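Local coordinates for protein thiamine-monophosphate kinase (Stenotrophomonas maltophilia, PDB 6XEP) that probably catalyses the ATP-dependent phosphorylation of thiamine monophosphate to thiamine diphosphate, the active form of vitamin B1, at residues V164-D170 / L250-L256; A172-R176 / D264-C268; R19-R23 / G111-F115. The contacts are given in a common frame with arbitrary orientation. Residues are numbered along the deposited sequence.

Interaction 1: V164-D170 / L250-L256; sequences VSGTLGD and LPISHAL
Two irregular chain segments meet in the PurM-like C-terminal domain, each running into a helix N terminus. Segment 164-170 leaves the end of strand 161-165, turns at Gly166 (phi 62°, psi -135°), passes extended through Thr167 and Leu168, and reaches Gly169, N-cap of helix 170-179, at phi 100°. Segment 250-256 is extended as far as Ser253, N-cap of helix 254-259. CA atoms pair Thr167 with Pro251 (4.9 Å) and Asp170 with Leu256 (5.9 Å). Leu168 N donates to Pro251 O (3.0 Å), and the Pro251 ring packs its CG on Val164 CG1 (3.7 Å). Gly169 is required: a CB would clash with Leu256 CD2. Asp170 (chi1 m) joins the two helix starts through OD1, which accepts from Ser253 OG at 2.6 Å, while OD2 accepts from Thr167 OG1 (2.7 Å) and pairs with Arg200 of helix 192-202. Ser253 OG (chi1 p) caps Leu256 N at 3.0 Å. A water bridges Leu168 O (2.9 Å), Asp170 OD1 (2.6 Å) and Ser253 N (2.6 Å).

Interaction 2: A172-R176 / D264-C268; sequences AGALR and DARDC
Arg176 reaches across to two acidic residues three positions, about one helical turn, apart and forms a salt-bridge network with them. Its NH2 lies 2.8 Å from Asp267 OD2, a salt bridge whose hydrogen bond is weak (120° at the hydrogen), while NH1 lies 3.3 Å from Asp264 OD1. A water closes the second pairing, accepting from Arg176 NH1 (2.9 Å) and donating to Asp264 OD2 (2.8 Å). The arginine is extended beyond CB (chi1 -85°, chi2 and chi3 t, chi4 -115°), with Asp267 OD2 at the edge of its guanidinium and Asp264 CA over one face. Asp264 takes chi1 m and Asp267 chi1 t; Asp267 OD1 has a second partner in Arg271. This is helix-helix packing within the PurM-like C-terminal domain: segments 172-176 and 264-268, both regular alpha helix, approach to 10.0 Å between axes with their directions 127° apart. The closest CA pair is Ala172 with Cys268, at 5.5 Å. There the small residues let the backbones approach: Cys268 SG (chi1 m) sits 3.7 Å from Ala172 CB and equally 3.7 Å from Gly173 N. The same sulphur lies 3.6 Å from Arg176 NE, and Leu260 touches both Cys268 and Arg176.

Interaction 3: R19-R23 / G111-F115; sequences RIRAR and GDGFF
How long side chains can join two helices whose backbones stay well apart is illustrated by segments 19-23 and 111-115. Both are helical and run nearly parallel, their axes crossing at -20° with a closest approach of 12.4 Å; the nearest CA atoms, those of Arg19 and Phe115, are 8.5 Å apart. Phe115 (chi1 -67°, chi2 -58°) spans the gap between Arg19, Ile20 and Arg23. Its CZ lies 4.1 Å from Ile20 CG1, which meets the ring at its edge, and its CE2 lies 3.6 Å from Arg19 CB. Arg23 (chi1 m, chi2 156°, chi3 t, chi4 78°) brings its guanidinium over the ring in an off-centre cation-pi contact, with CZ 4.3 Å from the Phe115 centroid and 28° off the ring normal. Its NH1 also donates to Arg19 O at 3.0 Å, within its own helix, and its NE forms a salt bridge with Asp119, one helical turn beyond Phe115.

Arg19 follows a different path: chi1 m and chi2 t carry it outward, and chi3 near -82° bends the guanidinium, so that Phe115 CE2 lies over one of its faces. NH2 donates to Asp112 OD1 at 2.8 Å in a salt bridge, while NH1, 3.6 Å from Gly111 CA, is hydrogen-bonded to Glu108 O. A CB on Gly111 would clash with this NH1.

Helix 17-24 thus packs alongside helix 104-120, whose segment 111-115 belongs to the PurM-like N-terminal domain. Ile20 extends the packing to Leu125 on strand 124-132, which Phe114 also touches, and Asp112 contacts Phe69 of helix 68-85.

Starting from the N terminus, interaction 3 is the first to close, across 87 intervening residues, and so packs the first helix, 17-24, against helix 104-120 in the N-terminal half of the chain. It is complete before either of the others opens. Interactions 1 and 2 then cross, closing over 79 and 87 residues: 164-170 and 172-176 come in turn, as later do their partners 250-256 and 264-268, so the strand-to-helix passage 161-179 lies against the helix pair 254-271. Their centres are 10 Å apart and they touch, Gly169 O lying 3.5 Å from Cys268 CB. Interaction 3 lies on the opposite side of the chain's centre, its centre about 31 Å from that of interaction 1 and about 33 Å from that of interaction 2.

Interaction 1: V164-D170 / L250-L256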
loop_
_atom_site.group_PDB
_atom_site.type_symbol
_atom_site.label_atom_id
_atom_site.label_comp_id
_atom_site.label_asym_id
_atom_site.label_seq_id
_atom_site.Cartn_x
_atom_site.Cartn_y
_atom_site.Cartn_z
ATOM N N VAL A 164 27.733 -4.260 11.260
ATOM C CA VAL A 164 26.760 -4.745 10.288
ATOM C C VAL A 164 26.398 -6.193 10.613
ATOM O O VAL A 164 27.228 -6.970 11.092
ATOM C CB VAL A 164 27.277 -4.600 8.832
ATOM C CG1 VAL A 164 28.448 -5.534 8.553
ATOM C CG2 VAL A 164 26.130 -4.810 7.831
ATOM N N SER A 165 25.141 -6.544 10.370
ATOM C CA SER A 165 24.657 -7.889 10.660
ATOM C C SER A 165 24.899 -8.815 9.472
ATOM O O SER A 165 25.075 -8.372 8.339
ATOM C CB SER A 165 23.161 -7.864 10.995
ATOM O OG SER A 165 22.378 -7.391 9.879
ATOM N N GLY A 166 24.914 -10.124 9.755
ATOM C CA GLY A 166 24.933 -11.124 8.696
ATOM C C GLY A 166 26.168 -11.049 7.818
ATOM O O GLY A 166 27.315 -10.962 8.288
ATOM N N THR A 167 25.933 -11.134 6.512
ATOM C CA THR A 167 26.984 -11.084 5.504
ATOM C C THR A 167 26.556 -10.097 4.434
ATOM O O THR A 167 25.370 -9.819 4.268
ATOM C CB THR A 167 27.250 -12.460 4.856
ATOM O OG1 THR A 167 26.025 -12.971 4.303
ATOM C CG2 THR A 167 27.797 -13.449 5.895
ATOM N N LEU A 168 27.533 -9.568 3.700
ATOM C CA LEU A 168 27.260 -8.560 2.688
ATOM C C LEU A 168 27.666 -9.066 1.317
ATOM O O LEU A 168 28.768 -9.610 1.153
ATOM C CB LEU A 168 28.023 -7.258 2.988
ATOM C CG LEU A 168 27.557 -6.501 4.233
ATOM C CD1 LEU A 168 28.464 -5.270 4.446
ATOM C CD2 LEU A 168 26.107 -6.076 4.092
ATOM N N GLY A 169 26.789 -8.845 0.330
ATOM C CA GLY A 169 27.132 -9.073 -1.062
ATOM C C GLY A 169 26.629 -10.375 -1.652
ATOM O O GLY A 169 26.807 -10.597 -2.857
ATOM N N ASP A 170 26.014 -11.237 -0.843
ATOM C CA ASP A 170 25.567 -12.535 -1.345
ATOM C C ASP A 170 24.549 -12.380 -2.471
ATOM O O ASP A 170 24.640 -13.045 -3.515
ATOM C CB ASP A 170 24.941 -13.329 -0.216
ATOM C CG ASP A 170 25.946 -13.795 0.810
ATOM O OD1 ASP A 170 27.157 -13.909 0.497
ATOM O OD2 ASP A 170 25.497 -14.085 1.933
ATOM N N LEU A 250 34.930 -6.548 6.271
ATOM C CA LEU A 250 33.551 -6.797 5.893
ATOM C C LEU A 250 33.233 -8.290 6.020
ATOM O O LEU A 250 34.074 -9.132 5.683
ATOM C CB LEU A 250 33.318 -6.331 4.457
ATOM C CG LEU A 250 33.443 -4.830 4.185
ATOM C CD1 LEU A 250 33.187 -4.560 2.707
ATOM C CD2 LEU A 250 32.478 -4.050 5.061
ATOM N N PRO A 251 32.031 -8.657 6.512
ATOM C CA PRO A 251 31.652 -10.072 6.610
ATOM C C PRO A 251 31.271 -10.628 5.244
ATOM O O PRO A 251 30.240 -10.272 4.674
ATOM C CB PRO A 251 30.448 -10.042 7.569
ATOM C CG PRO A 251 29.844 -8.701 7.338
ATOM C CD PRO A 251 31.034 -7.786 7.155
ATOM N N ILE A 252 32.100 -11.524 4.731
ATOM C CA ILE A 252 31.890 -12.100 3.412
ATOM C C ILE A 252 31.654 -13.592 3.593
ATOM O O ILE A 252 32.451 -14.283 4.250
ATOM C CB ILE A 252 33.076 -11.787 2.477
ATOM C CG1 ILE A 252 33.061 -10.287 2.156
ATOM C CG2 ILE A 252 32.994 -12.596 1.189
ATOM C CD1 ILE A 252 34.266 -9.763 1.434
ATOM N N SER A 253 30.549 -14.084 3.035
ATOM C CA SER A 253 30.169 -15.469 3.260
ATOM C C SER A 253 31.148 -16.424 2.589
ATOM O O SER A 253 31.897 -16.061 1.673
ATOM C CB SER A 253 28.756 -15.732 2.745
ATOM O OG SER A 253 28.729 -15.739 1.330
ATOM N N HIS A 254 31.141 -17.667 3.078
ATOM C CA HIS A 254 31.925 -18.725 2.451
ATOM C C HIS A 254 31.627 -18.804 0.960
ATOM O O HIS A 254 32.541 -18.816 0.127
ATOM C CB HIS A 254 31.611 -20.056 3.132
ATOM C CG HIS A 254 32.369 -21.215 2.573
ATOM N ND1 HIS A 254 33.649 -21.527 2.979
ATOM C CD2 HIS A 254 32.025 -22.147 1.652
ATOM C CE1 HIS A 254 34.063 -22.601 2.329
ATOM N NE2 HIS A 254 33.098 -22.994 1.514
ATOM N N ALA A 255 30.339 -18.845 0.613
ATOM C CA ALA A 255 29.946 -19.047 -0.778
ATOM C C ALA A 255 30.383 -17.884 -1.657
ATOM O O ALA A 255 30.856 -18.093 -2.781
ATOM C CB ALA A 255 28.434 -19.252 -0.865
ATOM N N LEU A 256 30.220 -16.654 -1.167
ATOM C CA LEU A 256 30.618 -15.498 -1.960
ATOM C C LEU A 256 32.117 -15.517 -2.202
ATOM O O LEU A 256 32.572 -15.331 -3.331
ATOM C CB LEU A 256 30.186 -14.207 -1.267
ATOM C CG LEU A 256 30.429 -12.943 -2.108
ATOM C CD1 LEU A 256 29.663 -13.044 -3.426
ATOM C CD2 LEU A 256 30.034 -11.667 -1.372
HETATM O O HOH W 1 28.845 -12.457 1.826
#

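Interaction 2: A172-R176 / D264-C268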
loop_
_atom_site.group_PDB
_atom_site.type_symbol
_atom_site.label_atom_id
_atom_site.label_comp_id
_atom_site.label_asym_id
_atom_site.label_seq_id
_atom_site.Cartn_x
_atom_site.Cartn_y
_atom_site.Cartn_z
ATOM N N ALA A 172 24.001 -9.848 -4.459
ATOM C CA ALA A 172 24.660 -9.313 -5.643
ATOM C C ALA A 172 25.482 -10.384 -6.338
ATOM O O ALA A 172 25.525 -10.437 -7.569
ATOM C CB ALA A 172 25.558 -8.131 -5.270
ATOM N N GLY A 173 26.151 -11.237 -5.562
ATOM C CA GLY A 173 26.894 -12.344 -6.154
ATOM C C GLY A 173 26.010 -13.299 -6.928
ATOM O O GLY A 173 26.338 -13.696 -8.050
ATOM N N ALA A 174 24.880 -13.702 -6.333
ATOM C CA ALA A 174 23.938 -14.545 -7.066
ATOM C C ALA A 174 23.461 -13.859 -8.343
ATOM O O ALA A 174 23.355 -14.501 -9.395
ATOM C CB ALA A 174 22.740 -14.902 -6.184
ATOM N N LEU A 175 23.144 -12.560 -8.264
ATOM C CA LEU A 175 22.693 -11.830 -9.450
ATOM C C LEU A 175 23.761 -11.837 -10.536
ATOM O O LEU A 175 23.461 -12.064 -11.717
ATOM C CB LEU A 175 22.316 -10.394 -9.074
ATOM C CG LEU A 175 21.508 -9.587 -10.104
ATOM C CD1 LEU A 175 20.125 -10.219 -10.304
ATOM C CD2 LEU A 175 21.381 -8.118 -9.704
ATOM N N ARG A 176 25.022 -11.617 -10.156
ATOM C CA ARG A 176 26.106 -11.641 -11.137
ATOM C C ARG A 176 26.249 -13.017 -11.776
ATOM O O ARG A 176 26.407 -13.135 -13.000
ATOM C CB ARG A 176 27.421 -11.228 -10.475
ATOM C CG ARG A 176 27.678 -9.741 -10.394
ATOM C CD ARG A 176 28.918 -9.524 -9.552
ATOM N NE ARG A 176 29.311 -8.128 -9.421
ATOM C CZ ARG A 176 30.441 -7.640 -9.911
ATOM N NH1 ARG A 176 31.271 -8.438 -10.571
ATOM N NH2 ARG A 176 30.740 -6.359 -9.747
ATOM N N ASP A 264 35.534 -8.943 -7.460
ATOM C CA ASP A 264 34.080 -9.002 -7.590
ATOM C C ASP A 264 33.412 -9.190 -6.237
ATOM O O ASP A 264 32.395 -8.557 -5.950
ATOM C CB ASP A 264 33.664 -10.133 -8.534
ATOM C CG ASP A 264 34.066 -9.882 -9.985
ATOM O OD1 ASP A 264 34.506 -8.762 -10.311
ATOM O OD2 ASP A 264 33.944 -10.823 -10.798
ATOM N N ALA A 265 33.950 -10.081 -5.396
ATOM C CA ALA A 265 33.351 -10.278 -4.076
ATOM C C ALA A 265 33.414 -8.995 -3.259
ATOM O O ALA A 265 32.453 -8.636 -2.570
ATOM C CB ALA A 265 34.053 -11.416 -3.336
ATOM N N ARG A 266 34.545 -8.295 -3.317
ATOM C CA ARG A 266 34.662 -7.035 -2.598
ATOM C C ARG A 266 33.649 -6.018 -3.105
ATOM O O ARG A 266 33.023 -5.305 -2.314
ATOM C CB ARG A 266 36.083 -6.497 -2.742
ATOM C CG ARG A 266 36.353 -5.196 -2.018
ATOM C CD ARG A 266 37.781 -4.757 -2.349
ATOM N NE ARG A 266 38.255 -3.646 -1.529
ATOM C CZ ARG A 266 38.252 -2.374 -1.915
ATOM N NH1 ARG A 266 37.789 -2.041 -3.116
ATOM N NH2 ARG A 266 38.713 -1.435 -1.101
ATOM N N ASP A 267 33.475 -5.932 -4.421
ATOM C CA ASP A 267 32.528 -4.970 -4.961
ATOM C C ASP A 267 31.103 -5.315 -4.550
ATOM O O ASP A 267 30.311 -4.424 -4.229
ATOM C CB ASP A 267 32.641 -4.917 -6.479
ATOM C CG ASP A 267 31.732 -3.883 -7.078
ATOM O OD1 ASP A 267 31.860 -2.703 -6.690
ATOM O OD2 ASP A 267 30.882 -4.248 -7.917
ATOM N N CYS A 268 30.757 -6.604 -4.571
ATOM C CA CYS A 268 29.437 -7.016 -4.102
ATOM C C CYS A 268 29.223 -6.633 -2.648
ATOM O O CYS A 268 28.137 -6.183 -2.270
ATOM C CB CYS A 268 29.265 -8.523 -4.269
ATOM S SG CYS A 268 29.091 -9.095 -5.983
HETATM O O HOH W 2 31.312 -11.166 -11.692
#

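Interaction 3: R19-R23 / G111-F115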
loop_
_atom_site.group_PDB
_atom_site.type_symbol
_atom_site.label_atom_id
_atom_site.label_comp_id
_atom_site.label_asym_id
_atom_site.label_seq_id
_atom_site.Cartn_x
_atom_site.Cartn_y
_atom_site.Cartn_z
ATOM N N ARG A 19 -6.535 -18.429 4.935
ATOM C CA ARG A 19 -5.310 -18.320 5.715
ATOM C C ARG A 19 -5.208 -16.966 6.410
ATOM O O ARG A 19 -4.681 -16.890 7.526
ATOM C CB ARG A 19 -4.100 -18.599 4.824
ATOM C CG ARG A 19 -3.999 -20.083 4.430
ATOM C CD ARG A 19 -2.626 -20.405 3.849
ATOM N NE ARG A 19 -2.517 -20.045 2.439
ATOM C CZ ARG A 19 -1.401 -20.173 1.723
ATOM N NH1 ARG A 19 -1.381 -19.821 0.446
ATOM N NH2 ARG A 19 -0.298 -20.653 2.286
ATOM N N ILE A 20 -5.734 -15.897 5.797
ATOM C CA ILE A 20 -5.783 -14.607 6.485
ATOM C C ILE A 20 -6.586 -14.723 7.775
ATOM O O ILE A 20 -6.123 -14.336 8.853
ATOM C CB ILE A 20 -6.367 -13.522 5.567
ATOM C CG1 ILE A 20 -5.349 -13.137 4.486
ATOM C CG2 ILE A 20 -6.757 -12.259 6.393
ATOM C CD1 ILE A 20 -5.957 -12.360 3.361
ATOM N N ARG A 21 -7.810 -15.255 7.683
ATOM C CA ARG A 21 -8.670 -15.327 8.860
ATOM C C ARG A 21 -8.085 -16.242 9.928
ATOM O O ARG A 21 -8.232 -15.976 11.125
ATOM C CB ARG A 21 -10.070 -15.812 8.482
ATOM C CG ARG A 21 -10.888 -14.835 7.663
ATOM C CD ARG A 21 -12.250 -15.456 7.336
ATOM N NE ARG A 21 -12.945 -14.715 6.288
ATOM C CZ ARG A 21 -13.941 -15.214 5.559
ATOM N NH1 ARG A 21 -14.367 -16.459 5.761
ATOM N NH2 ARG A 21 -14.513 -14.467 4.624
ATOM N N ALA A 22 -7.433 -17.335 9.519
ATOM C CA ALA A 22 -6.852 -18.233 10.505
ATOM C C ALA A 22 -5.882 -17.479 11.400
ATOM O O ALA A 22 -5.771 -17.770 12.601
ATOM C CB ALA A 22 -6.155 -19.393 9.796
ATOM N N ARG A 23 -5.223 -16.472 10.845
ATOM C CA ARG A 23 -4.247 -15.690 11.584
ATOM C C ARG A 23 -4.871 -14.531 12.359
ATOM O O ARG A 23 -4.421 -14.233 13.468
ATOM C CB ARG A 23 -3.171 -15.212 10.611
ATOM C CG ARG A 23 -2.295 -16.383 10.148
ATOM C CD ARG A 23 -1.613 -16.152 8.803
ATOM N NE ARG A 23 -0.695 -17.259 8.527
ATOM C CZ ARG A 23 -1.068 -18.460 8.086
ATOM N NH1 ARG A 23 -2.356 -18.715 7.851
ATOM N NH2 ARG A 23 -0.155 -19.419 7.906
ATOM N N GLY A 111 1.269 -17.150 -1.565
ATOM C CA GLY A 111 0.841 -17.067 -0.178
ATOM C C GLY A 111 1.701 -17.923 0.729
ATOM O O GLY A 111 2.004 -17.536 1.857
ATOM N N ASP A 112 2.115 -19.094 0.241
ATOM C CA ASP A 112 3.045 -19.924 1.009
ATOM C C ASP A 112 4.252 -19.113 1.463
ATOM O O ASP A 112 4.648 -19.164 2.633
ATOM C CB ASP A 112 3.516 -21.116 0.174
ATOM C CG ASP A 112 2.505 -22.228 0.093
ATOM O OD1 ASP A 112 1.493 -22.205 0.831
ATOM O OD2 ASP A 112 2.743 -23.138 -0.729
ATOM N N GLY A 113 4.858 -18.357 0.550
ATOM C CA GLY A 113 6.070 -17.654 0.894
ATOM C C GLY A 113 5.819 -16.439 1.755
ATOM O O GLY A 113 6.572 -16.155 2.688
ATOM N N PHE A 114 4.731 -15.733 1.443
ATOM C CA PHE A 114 4.323 -14.585 2.236
ATOM C C PHE A 114 4.087 -14.984 3.690
ATOM O O PHE A 114 4.663 -14.391 4.613
ATOM C CB PHE A 114 3.074 -13.961 1.617
ATOM C CG PHE A 114 2.750 -12.610 2.170
ATOM C CD1 PHE A 114 1.981 -12.490 3.302
ATOM C CD2 PHE A 114 3.233 -11.464 1.562
ATOM C CE1 PHE A 114 1.695 -11.244 3.831
ATOM C CE2 PHE A 114 2.943 -10.224 2.084
ATOM C CZ PHE A 114 2.174 -10.122 3.214
ATOM N N PHE A 115 3.245 -16.003 3.911
ATOM C CA PHE A 115 2.918 -16.407 5.270
ATOM C C PHE A 115 4.083 -17.102 5.941
ATOM O O PHE A 115 4.222 -17.007 7.162
ATOM C CB PHE A 115 1.693 -17.331 5.295
ATOM C CG PHE A 115 0.419 -16.651 4.889
ATOM C CD1 PHE A 115 -0.033 -15.527 5.571
ATOM C CD2 PHE A 115 -0.321 -17.128 3.811
ATOM C CE1 PHE A 115 -1.224 -14.898 5.198
ATOM C CE2 PHE A 115 -1.517 -16.513 3.437
ATOM C CZ PHE A 115 -1.962 -15.392 4.131
#